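PDB 1LZL: heroin esterase from Rhodococcus sp., which probably hydrolyses acetyl ester bonds, including those of heroin, as a serine esterase of the alpha/beta hydrolase fold. Local coordinates for residues A[19-24]-A[90-95]; A[28-33]-A[118-123]; A[138-141]-A[146-149]. All coordinates share one frame; numbering follows the deposited sequence. Where two conformers were deposited one is given.

Contact 1. Residues A[19-24]-A[90-95]; sequences PKVDFA and FAIGTA
I92 reaches from the loop 90-95 to V21 and F23 of the loop 19-24, and its two branches divide the work. CB itself points toward the opposing segment. From it, CG2 runs to the far end of the phenyl ring, 4.1 Å from F23 CZ. The other branch starts with CG1 seated between the backbone N and the carbonyl carbon (chi1 75°). The next torsion is extended (chi2 -174°), and this carries the terminal CD1 outward into the angle between two side chains, where it lies 3.7 Å from V21 CG1 and 3.9 Å from F23 CE1. The ring is thus touched by both methyls of I92, and each V21-I92 and F23-I92 pair crosses at a slant. On the far flank of the ring, the methyl of A91 completes the contact, with A91 CB 4.0 Å from F23 CE2.

Segment 90-95 directly follows an HGGG sequence, a motif that in esterases of the hormone-sensitive lipase family supplies the oxyanion hole and probably does the same here. The contact therefore joins the N-terminal region to the loop that leaves this motif.

All pairs are apolar, and V21, the one touching residue that is not buried, is partly exposed. F23 also meets W209 edge-to-face, and its backbone N bonds to N213 OD1. I92 reaches R30 and Y33 of helix 26-41 as well, while A91 packs on Y220 of helix 211-222.

Contact 2. Residues A[28-33]-A[118-123]; sequences NARATY and YRLAPE
The two terminal nitrogens of R30 meet the two carboxylate oxygens of E123, one each, in a two-bond salt bridge. The bond from R30 NH2 to E123 OE1 is 2.9 Å long, nearly straight at 171°, and uses the syn lone pair. Its companion from R30 NH1 to E123 OE2, also 2.9 Å, is less regular: the donor approaches from the syn side but 27° out of the carboxylate plane. The two flat groups are accordingly twisted by 25°. The arginine spans the gap with an extended chain from CG to NE, whereas the glutamate is bent at its second torsion, which folds its carboxylate back to face the incoming guanidinium.

The closely packed part is on the NH2 side. There A121 O lies 3.0 Å from R30 NH2 at the edge of the guanidinium, with P122 CD 3.9 Å and L120 CB 4.0 Å from the same nitrogen; A91 O of the loop 90-95 accepts a hydrogen bond from R30 NH2. The E123 end, by contrast, is exposed to solvent and held by the two charged bonds rather than by surrounding packing. With an alanine here in place of R30, the E123 carboxylate would probably lose its mate and A91 O a donor.

Helix 26-41 thus reaches across to the loop joining strand 112-116 with helix 128-142, and R119 of that loop pairs with D132 of the latter helix.

Contact 3. Residues A[138-141]-A[146-149]; sequences LYIH and ELGI
Y139 and L147 stand at about a right angle to each other, and the leucine's CD1 methyl does the touching, 4.1 Å from Y139 CE2 at a slanting approach to the ring. The tyrosine gets there because its CG is anti to the backbone N (chi1 170°): CB itself does not point at the other segment, but the ring swings over to it. The same methyl lies 4.2 Å from I140 CG2, so L147 is wedged between neighbouring side chains of the helix. I149 comes in beside it, placing its CD1 4.3 Å from I140 CB. I140 was deposited in two conformers, so the fit of its methyls is described for one of them.

At the polar edge, Y139 and E146 also cross near a right angle, ring and carboxylate being 76° apart. Y139 OH and E146 OE2 are 3.9 Å from each other, too far to count as a bond; the glutamate, itself exposed to solvent, instead holds H143 ND1 through OE1. The rest is apolar, with I140, L147 and I149 buried and Y139 partly exposed.

Between L147 and I149 the chain turns at G148, whose positive phi (79°) ends helix 144-147 in a Schellman motif. I140 rests on L83 and I149 on V81, both of strand 79-85. The arrangement belongs to the beta-alpha-beta crossover of the alpha/beta hydrolase fold, in which helix 128-142 links strand 112-116 to strand 153-159 across the strand between them.

Contacts 1 and 2 form one cluster, their centres 5 Å apart, and their segments alternate along the chain. A91 O is the shared point: R30 NH2 lies 2.8 Å from it in a probable hydrogen bond, and R30 NE is 2.8 Å from it too. The loops 90-95 and 118-123 are also tied by F90 O and A121 N at 2.9 Å. This cluster borders the probable catalytic region, since F90 packs on A161, next to S160, the likely nucleophile of a triad with H290 and D260. Contact 3 lies apart, its centre 31 Å from that of contact 1 and 29 Å from that of contact 2.

Contact 1. Residues A[19-24]-A[90-95]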
loop_
_atom_site.group_PDB
_atom_site.type_symbol
_atom_site.label_atom_id
_atom_site.label_comp_id
_atom_site.label_asym_id
_atom_site.label_seq_id
_atom_site.Cartn_x
_atom_site.Cartn_y
_atom_site.Cartn_z
ATOM N N PRO A 19 12.742 -16.515 -0.805
ATOM C CA PRO A 19 12.290 -17.129 0.426
ATOM C C PRO A 19 10.804 -17.448 0.416
ATOM O O PRO A 19 10.065 -16.728 -0.257
ATOM C CB PRO A 19 12.474 -15.977 1.438
ATOM C CG PRO A 19 12.412 -14.749 0.579
ATOM C CD PRO A 19 13.292 -15.152 -0.591
ATOM N N LYS A 20 10.339 -18.453 1.144
ATOM C CA LYS A 20 8.885 -18.635 1.231
ATOM C C LYS A 20 8.353 -17.731 2.345
ATOM O O LYS A 20 8.842 -17.746 3.462
ATOM C CB LYS A 20 8.448 -20.081 1.483
ATOM C CG LYS A 20 8.544 -21.009 0.274
ATOM C CD LYS A 20 7.312 -21.887 0.106
ATOM C CE LYS A 20 6.727 -21.753 -1.288
ATOM N NZ LYS A 20 6.746 -23.014 -2.072
ATOM N N VAL A 21 7.357 -16.907 2.027
ATOM C CA VAL A 21 6.696 -16.185 3.125
ATOM C C VAL A 21 5.331 -16.829 3.303
ATOM O O VAL A 21 4.361 -16.484 2.662
ATOM C CB VAL A 21 6.579 -14.701 2.792
ATOM C CG1 VAL A 21 5.863 -13.967 3.912
ATOM C CG2 VAL A 21 7.973 -14.162 2.563
ATOM N N ASP A 22 5.333 -17.836 4.167
ATOM C CA ASP A 22 4.124 -18.630 4.303
ATOM C C ASP A 22 3.288 -18.149 5.491
ATOM O O ASP A 22 3.736 -18.287 6.640
ATOM C CB ASP A 22 4.545 -20.103 4.427
ATOM C CG ASP A 22 3.686 -20.924 5.372
ATOM O OD1 ASP A 22 2.437 -20.797 5.358
ATOM O OD2 ASP A 22 4.291 -21.723 6.140
ATOM N N PHE A 23 2.080 -17.645 5.195
ATOM C CA PHE A 23 1.201 -17.131 6.218
ATOM C C PHE A 23 0.744 -18.166 7.197
ATOM O O PHE A 23 0.203 -17.863 8.248
ATOM C CB PHE A 23 -0.060 -16.468 5.541
ATOM C CG PHE A 23 0.245 -14.982 5.436
ATOM C CD1 PHE A 23 1.526 -14.567 5.100
ATOM C CD2 PHE A 23 -0.717 -13.998 5.691
ATOM C CE1 PHE A 23 1.862 -13.239 5.022
ATOM C CE2 PHE A 23 -0.371 -12.654 5.629
ATOM C CZ PHE A 23 0.903 -12.277 5.313
ATOM N N ALA A 24 0.917 -19.444 6.887
ATOM C CA ALA A 24 0.354 -20.443 7.797
ATOM C C ALA A 24 1.122 -20.443 9.110
ATOM O O ALA A 24 0.592 -20.771 10.177
ATOM C CB ALA A 24 0.339 -21.787 7.090
ATOM N N PHE A 90 -1.649 -7.589 5.703
ATOM C CA PHE A 90 -2.377 -7.152 6.920
ATOM C C PHE A 90 -1.735 -7.733 8.174
ATOM O O PHE A 90 -2.087 -7.271 9.286
ATOM C CB PHE A 90 -3.876 -7.483 6.925
ATOM C CG PHE A 90 -4.649 -6.943 5.733
ATOM C CD1 PHE A 90 -4.816 -5.579 5.528
ATOM C CD2 PHE A 90 -5.214 -7.785 4.792
ATOM C CE1 PHE A 90 -5.521 -5.102 4.423
ATOM C CE2 PHE A 90 -5.940 -7.333 3.696
ATOM C CZ PHE A 90 -6.095 -5.964 3.498
ATOM N N ALA A 91 -0.832 -8.700 8.069
ATOM C CA ALA A 91 -0.355 -9.414 9.272
ATOM C C ALA A 91 1.129 -9.356 9.489
ATOM O O ALA A 91 1.603 -9.800 10.569
ATOM C CB ALA A 91 -0.849 -10.878 9.210
ATOM N N ILE A 92 1.887 -8.871 8.490
ATOM C CA ILE A 92 3.344 -8.774 8.670
ATOM C C ILE A 92 3.853 -7.408 8.211
ATOM O O ILE A 92 3.059 -6.671 7.565
ATOM C CB ILE A 92 4.130 -9.888 7.909
ATOM C CG1 ILE A 92 4.229 -9.715 6.406
ATOM C CG2 ILE A 92 3.543 -11.243 8.296
ATOM C CD1 ILE A 92 4.891 -10.929 5.734
ATOM N N GLY A 93 5.088 -7.067 8.532
ATOM C CA GLY A 93 5.686 -5.816 8.045
ATOM C C GLY A 93 5.636 -4.728 9.091
ATOM O O GLY A 93 4.853 -4.736 10.054
ATOM N N THR A 94 6.491 -3.747 8.903
ATOM C CA THR A 94 6.668 -2.578 9.708
ATOM C C THR A 94 6.740 -1.342 8.827
ATOM O O THR A 94 7.093 -1.403 7.635
ATOM C CB THR A 94 7.966 -2.654 10.546
ATOM O OG1 THR A 94 9.096 -2.611 9.654
ATOM C CG2 THR A 94 8.036 -3.972 11.286
ATOM N N ALA A 95 6.406 -0.208 9.400
ATOM C CA ALA A 95 6.599 1.018 8.638
ATOM C C ALA A 95 8.040 1.158 8.189
ATOM O O ALA A 95 8.226 1.598 7.046
ATOM C CB ALA A 95 6.178 2.253 9.434
#

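Contact 2. Residues A[28-33]-A[118-123]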
loop_
_atom_site.group_PDB
_atom_site.type_symbol
_atom_site.label_atom_id
_atom_site.label_comp_id
_atom_site.label_asym_id
_atom_site.label_seq_id
_atom_site.Cartn_x
_atom_site.Cartn_y
_atom_site.Cartn_z
ATOM N N ASN A 28 7.101 -17.330 11.828
ATOM C CA ASN A 28 8.223 -17.507 10.904
ATOM C C ASN A 28 8.111 -16.590 9.690
ATOM O O ASN A 28 9.117 -16.071 9.212
ATOM C CB ASN A 28 8.315 -18.972 10.477
ATOM C CG ASN A 28 9.613 -19.140 9.698
ATOM O OD1 ASN A 28 10.711 -19.112 10.271
ATOM N ND2 ASN A 28 9.405 -19.297 8.396
ATOM N N ALA A 29 6.890 -16.385 9.205
ATOM C CA ALA A 29 6.629 -15.432 8.128
ATOM C C ALA A 29 7.135 -14.034 8.494
ATOM O O ALA A 29 7.780 -13.362 7.697
ATOM C CB ALA A 29 5.150 -15.360 7.800
ATOM N N ARG A 30 6.786 -13.636 9.713
ATOM C CA ARG A 30 7.238 -12.345 10.222
ATOM C C ARG A 30 8.763 -12.324 10.239
ATOM O O ARG A 30 9.397 -11.303 9.962
ATOM C CB ARG A 30 6.618 -12.091 11.605
ATOM C CG ARG A 30 5.177 -11.575 11.519
ATOM C CD ARG A 30 4.436 -11.529 12.852
ATOM N NE ARG A 30 3.094 -10.995 12.645
ATOM C CZ ARG A 30 2.184 -10.846 13.582
ATOM N NH1 ARG A 30 2.413 -11.227 14.840
ATOM N NH2 ARG A 30 1.013 -10.331 13.235
ATOM N N ALA A 31 9.428 -13.426 10.571
ATOM C CA ALA A 31 10.897 -13.382 10.734
ATOM C C ALA A 31 11.576 -13.371 9.387
ATOM O O ALA A 31 12.446 -12.545 9.094
ATOM C CB ALA A 31 11.296 -14.556 11.592
ATOM N N THR A 32 11.181 -14.281 8.487
ATOM C CA THR A 32 11.863 -14.204 7.174
ATOM C C THR A 32 11.506 -12.888 6.482
ATOM O O THR A 32 12.323 -12.287 5.763
ATOM C CB THR A 32 11.631 -15.450 6.306
ATOM O OG1 THR A 32 10.935 -15.166 5.068
ATOM C CG2 THR A 32 10.770 -16.494 7.006
ATOM N N TYR A 33 10.303 -12.305 6.666
ATOM C CA TYR A 33 10.086 -11.027 5.961
ATOM C C TYR A 33 10.941 -9.913 6.526
ATOM O O TYR A 33 11.580 -9.100 5.864
ATOM C CB TYR A 33 8.623 -10.587 6.037
ATOM C CG TYR A 33 8.272 -9.361 5.210
ATOM C CD1 TYR A 33 8.321 -9.435 3.813
ATOM C CD2 TYR A 33 7.898 -8.178 5.836
ATOM C CE1 TYR A 33 7.997 -8.316 3.062
ATOM C CE2 TYR A 33 7.574 -7.063 5.088
ATOM C CZ TYR A 33 7.629 -7.151 3.713
ATOM O OH TYR A 33 7.314 -6.046 2.962
ATOM N N TYR A 118 0.690 1.206 11.330
ATOM C CA TYR A 118 -0.602 0.673 11.758
ATOM C C TYR A 118 -0.458 -0.613 12.536
ATOM O O TYR A 118 0.557 -1.338 12.408
ATOM C CB TYR A 118 -1.524 0.504 10.555
ATOM C CG TYR A 118 -1.050 -0.447 9.470
ATOM C CD1 TYR A 118 -1.383 -1.797 9.542
ATOM C CD2 TYR A 118 -0.293 0.007 8.410
ATOM C CE1 TYR A 118 -0.923 -2.643 8.525
ATOM C CE2 TYR A 118 0.163 -0.820 7.381
ATOM C CZ TYR A 118 -0.170 -2.146 7.471
ATOM O OH TYR A 118 0.229 -3.025 6.476
ATOM N N ARG A 119 -1.473 -0.908 13.338
ATOM C CA ARG A 119 -1.418 -2.183 14.063
ATOM C C ARG A 119 -1.688 -3.382 13.157
ATOM O O ARG A 119 -2.539 -3.319 12.269
ATOM C CB ARG A 119 -2.510 -2.164 15.135
ATOM C CG ARG A 119 -2.181 -1.242 16.309
ATOM C CD ARG A 119 -3.380 -1.130 17.258
ATOM N NE ARG A 119 -4.457 -0.454 16.499
ATOM C CZ ARG A 119 -5.700 -0.342 16.940
ATOM N NH1 ARG A 119 -6.038 -0.867 18.135
ATOM N NH2 ARG A 119 -6.639 0.268 16.202
ATOM N N LEU A 120 -1.005 -4.481 13.375
ATOM C CA LEU A 120 -1.129 -5.677 12.545
ATOM C C LEU A 120 -2.202 -6.632 13.068
ATOM O O LEU A 120 -2.414 -6.799 14.294
ATOM C CB LEU A 120 0.186 -6.490 12.492
ATOM C CG LEU A 120 1.391 -5.744 11.919
ATOM C CD1 LEU A 120 2.570 -6.717 12.003
ATOM C CD2 LEU A 120 1.152 -5.296 10.499
ATOM N N ALA A 121 -2.832 -7.297 12.109
ATOM C CA ALA A 121 -3.669 -8.468 12.402
ATOM C C ALA A 121 -2.817 -9.714 12.534
ATOM O O ALA A 121 -1.699 -9.741 12.059
ATOM C CB ALA A 121 -4.681 -8.618 11.273
ATOM N N PRO A 122 -3.301 -10.789 13.144
ATOM C CA PRO A 122 -4.631 -10.901 13.745
ATOM C C PRO A 122 -4.757 -10.254 15.130
ATOM O O PRO A 122 -5.908 -10.238 15.637
ATOM C CB PRO A 122 -4.813 -12.430 13.848
ATOM C CG PRO A 122 -3.409 -12.891 14.127
ATOM C CD PRO A 122 -2.503 -12.027 13.270
ATOM N N GLU A 123 -3.647 -9.805 15.710
ATOM C CA GLU A 123 -3.755 -9.250 17.078
ATOM C C GLU A 123 -4.734 -8.061 17.094
ATOM O O GLU A 123 -5.502 -7.903 18.061
ATOM C CB GLU A 123 -2.375 -8.844 17.570
ATOM C CG GLU A 123 -1.423 -10.012 17.822
ATOM C CD GLU A 123 -0.679 -10.476 16.593
ATOM O OE1 GLU A 123 -0.876 -9.957 15.466
ATOM O OE2 GLU A 123 0.169 -11.398 16.731
#

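Contact 3. Residues A[138-141]-A[146-149]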
loop_
_atom_site.group_PDB
_atom_site.type_symbol
_atom_site.label_atom_id
_atom_site.label_comp_id
_atom_site.label_asym_id
_atom_site.label_seq_id
_atom_site.Cartn_x
_atom_site.Cartn_y
_atom_site.Cartn_z
ATOM N N LEU A 138 -6.271 12.098 9.571
ATOM C CA LEU A 138 -6.910 13.194 10.343
ATOM C C LEU A 138 -5.866 14.068 11.016
ATOM O O LEU A 138 -5.983 15.296 11.027
ATOM C CB LEU A 138 -7.839 12.574 11.390
ATOM C CG LEU A 138 -9.183 12.036 10.873
ATOM C CD1 LEU A 138 -9.926 11.280 11.963
ATOM C CD2 LEU A 138 -10.063 13.209 10.415
ATOM N N TYR A 139 -4.881 13.401 11.616
ATOM C CA TYR A 139 -3.832 14.146 12.320
ATOM C C TYR A 139 -3.014 14.975 11.362
ATOM O O TYR A 139 -2.784 16.168 11.648
ATOM C CB TYR A 139 -2.948 13.129 13.053
ATOM C CG TYR A 139 -1.696 13.793 13.608
ATOM C CD1 TYR A 139 -1.766 14.531 14.789
ATOM C CD2 TYR A 139 -0.470 13.664 12.951
ATOM C CE1 TYR A 139 -0.588 15.116 15.259
ATOM C CE2 TYR A 139 0.697 14.243 13.399
ATOM C CZ TYR A 139 0.594 14.966 14.583
ATOM O OH TYR A 139 1.727 15.584 15.075
ATOM N N ILE A 140 -2.487 14.384 10.277
ATOM C CA ILE A 140 -1.619 15.212 9.400
ATOM C C ILE A 140 -2.387 16.380 8.803
ATOM O O ILE A 140 -1.807 17.461 8.619
ATOM C CB ILE A 140 -0.842 14.424 8.345
ATOM C CG1 ILE A 140 -1.725 13.700 7.352
ATOM C CG2 ILE A 140 0.148 13.485 9.048
ATOM C CD1 ILE A 140 -0.879 12.946 6.327
ATOM N N HIS A 141 -3.679 16.205 8.523
ATOM C CA HIS A 141 -4.489 17.256 7.925
ATOM C C HIS A 141 -4.704 18.354 8.958
ATOM O O HIS A 141 -4.502 19.532 8.620
ATOM C CB HIS A 141 -5.834 16.668 7.463
ATOM C CG HIS A 141 -6.678 17.760 6.876
ATOM N ND1 HIS A 141 -7.778 18.192 7.557
ATOM C CD2 HIS A 141 -6.564 18.501 5.741
ATOM C CE1 HIS A 141 -8.350 19.174 6.843
ATOM N NE2 HIS A 141 -7.632 19.377 5.750
ATOM N N GLU A 146 1.564 23.324 11.202
ATOM C CA GLU A 146 2.657 23.084 12.136
ATOM C C GLU A 146 3.648 22.142 11.484
ATOM O O GLU A 146 4.863 22.209 11.709
ATOM C CB GLU A 146 2.098 22.548 13.452
ATOM C CG GLU A 146 2.470 21.199 13.976
ATOM C CD GLU A 146 1.600 20.678 15.113
ATOM O OE1 GLU A 146 0.754 21.426 15.645
ATOM O OE2 GLU A 146 1.772 19.483 15.457
ATOM N N LEU A 147 3.173 21.214 10.675
ATOM C CA LEU A 147 4.047 20.217 10.086
ATOM C C LEU A 147 4.658 20.655 8.768
ATOM O O LEU A 147 5.485 19.963 8.173
ATOM C CB LEU A 147 3.263 18.919 9.842
ATOM C CG LEU A 147 2.814 18.131 11.067
ATOM C CD1 LEU A 147 2.058 16.902 10.597
ATOM C CD2 LEU A 147 3.965 17.683 11.942
ATOM N N GLY A 148 4.277 21.821 8.257
ATOM C CA GLY A 148 4.898 22.331 7.050
ATOM C C GLY A 148 4.324 21.645 5.806
ATOM O O GLY A 148 4.988 21.555 4.760
ATOM N N ILE A 149 3.081 21.211 5.972
ATOM C CA ILE A 149 2.319 20.499 4.940
ATOM C C ILE A 149 1.236 21.365 4.307
ATOM O O ILE A 149 0.495 22.103 4.974
ATOM C CB ILE A 149 1.652 19.248 5.547
ATOM C CG1 ILE A 149 2.700 18.194 5.920
ATOM C CG2 ILE A 149 0.589 18.704 4.612
ATOM C CD1 ILE A 149 2.117 17.050 6.728
#